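Long-range contact in putative iron-uptake ABC transport system,periplasmic iron-binding protein (Campylobacter jejuni, PDB 3E13), which binds a ferric ion, probably in the periplasm, and is thought to deliver it to an ABC transporter for iron uptake: residues I151-D155 against D294-K300. Residues are numbered along the deposited sequence.
Sequences IIAND and DQIPVSK
Residues 151-155 form the last turn of helix 142-155, held by Asp155 N to Ile151 O at 2.7 Å. Facing it is the loop leading into helix 298-302: Asp294, Ile296 and Pro297 are polyproline-II-like (phi near -60°, psi 132° to 140°), Gln295 makes a kink (-84°/-6°), and Pro297, its ring fixing phi at -65°, is the N-cap. The contact lies on the surface of this periplasmic-binding-protein fold, away from the iron site. The backbones stay well separated: Ala153 and Lys300 CA atoms lie 7.2 Å apart, those of Asn154 and Ile296 8.3 Å, so side chains must bridge the gap. Ala153 points its methyl across, small enough for Ile296 (t, t) to extend its CD1 to 3.7 Å from Ala153 CB. Lys300, all trans to its CE and then m, brings NZ 3.2 Å from Ala153 O and 3.6 Å from Ala153 CB. Asn154 (chi1 -84°, m; chi2 -53°) leaves sideways, but its ND2 donates to OD1 of Asp294 (chi1 t) at 3.0 Å; Asn154 OD1 accepts from a water at 2.7 Å that also donates to Asp294 OD2 (2.6 Å). Asp294 OD2 accepts from Ile296 N at 3.0 Å too, closing an Asx turn. Arg229 lies beside both segments, in a salt bridge with Asp155 and a long, weak ion pair with Asp294. An amide, donor at one end and acceptor at the other, thus meets a carboxylate whose two oxygens both accept, so a single aspartate both shapes its own loop and ties it to the helix end.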
# COMPACT_ATOMS: atom_id res chain seq x y z
N ILE A 151 -3.18 -13.87 3.03
CA ILE A 151 -3.95 -15.12 2.84
C ILE A 151 -3.22 -16.32 3.47
O ILE A 151 -3.84 -17.20 4.09
CB ILE A 151 -4.25 -15.29 1.36
CG1 ILE A 151 -5.20 -14.18 0.91
CG2 ILE A 151 -4.88 -16.62 1.09
CD1 ILE A 151 -5.36 -14.08 -0.64
N ILE A 152 -1.89 -16.40 3.29
CA ILE A 152 -1.10 -17.40 3.98
C ILE A 152 -1.33 -17.29 5.48
O ILE A 152 -1.59 -18.26 6.18
CB ILE A 152 0.40 -17.33 3.67
CG1 ILE A 152 0.68 -17.56 2.19
CG2 ILE A 152 1.14 -18.34 4.53
CD1 ILE A 152 2.10 -17.16 1.76
N ALA A 153 -1.21 -16.08 5.99
CA ALA A 153 -1.30 -15.88 7.43
C ALA A 153 -2.69 -16.27 7.98
O ALA A 153 -2.79 -16.84 9.08
CB ALA A 153 -0.96 -14.44 7.79
N ASN A 154 -3.74 -16.01 7.21
CA ASN A 154 -5.09 -16.22 7.67
C ASN A 154 -5.59 -17.67 7.38
O ASN A 154 -6.19 -18.31 8.27
CB ASN A 154 -6.05 -15.23 7.05
CG ASN A 154 -6.09 -13.94 7.78
OD1 ASN A 154 -6.31 -13.92 9.03
ND2 ASN A 154 -5.86 -12.83 7.07
N ASP A 155 -5.28 -18.19 6.20
CA ASP A 155 -5.91 -19.40 5.69
C ASP A 155 -4.92 -20.51 5.39
O ASP A 155 -5.37 -21.60 5.01
CB ASP A 155 -6.73 -19.11 4.43
CG ASP A 155 -7.88 -18.14 4.69
OD1 ASP A 155 -8.39 -18.03 5.81
OD2 ASP A 155 -8.32 -17.40 3.80
N ASP A 294 -9.59 -6.35 8.70
CA ASP A 294 -8.91 -7.47 9.25
C ASP A 294 -8.11 -6.98 10.48
O ASP A 294 -7.42 -5.92 10.43
CB ASP A 294 -7.96 -8.05 8.19
CG ASP A 294 -7.41 -9.40 8.55
OD1 ASP A 294 -6.99 -10.13 7.57
OD2 ASP A 294 -7.34 -9.82 9.73
N GLN A 295 -8.25 -7.73 11.56
CA GLN A 295 -7.57 -7.40 12.82
C GLN A 295 -6.14 -7.91 12.93
O GLN A 295 -5.43 -7.59 13.90
CB GLN A 295 -8.41 -7.84 14.02
CG GLN A 295 -9.77 -7.16 14.07
CD GLN A 295 -9.69 -5.69 14.18
OE1 GLN A 295 -10.11 -4.98 13.24
NE2 GLN A 295 -9.11 -5.19 15.25
N ILE A 296 -5.69 -8.69 11.95
CA ILE A 296 -4.35 -9.26 12.04
C ILE A 296 -3.31 -8.13 12.10
O ILE A 296 -3.43 -7.13 11.38
CB ILE A 296 -4.12 -10.21 10.85
CG1 ILE A 296 -2.82 -11.02 11.10
CG2 ILE A 296 -3.99 -9.44 9.56
CD1 ILE A 296 -2.67 -12.12 10.06
N PRO A 297 -2.27 -8.27 12.93
CA PRO A 297 -1.22 -7.28 12.90
C PRO A 297 -0.51 -7.32 11.56
O PRO A 297 -0.22 -8.39 11.06
CB PRO A 297 -0.29 -7.73 14.02
CG PRO A 297 -1.17 -8.46 14.90
CD PRO A 297 -2.06 -9.26 14.00
N VAL A 298 -0.21 -6.15 11.03
CA VAL A 298 0.47 -6.10 9.72
C VAL A 298 1.84 -6.73 9.80
O VAL A 298 2.31 -7.31 8.81
CB VAL A 298 0.51 -4.65 9.13
CG1 VAL A 298 -0.88 -4.21 8.74
CG2 VAL A 298 1.13 -3.67 10.05
N SER A 299 2.49 -6.64 10.97
CA SER A 299 3.77 -7.35 11.15
C SER A 299 3.66 -8.88 10.94
O SER A 299 4.58 -9.49 10.36
CB SER A 299 4.37 -7.04 12.53
OG SER A 299 3.57 -7.57 13.56
N LYS A 300 2.58 -9.48 11.39
CA LYS A 300 2.32 -10.92 11.22
C LYS A 300 2.10 -11.29 9.74
O LYS A 300 2.61 -12.32 9.27
CB LYS A 300 1.12 -11.35 12.04
CG LYS A 300 0.87 -12.86 11.93
CD LYS A 300 -0.27 -13.38 12.79
CE LYS A 300 -0.44 -14.90 12.65
NZ LYS A 300 -1.00 -15.43 11.29
O HOH W 1 -7.38 -12.14 10.80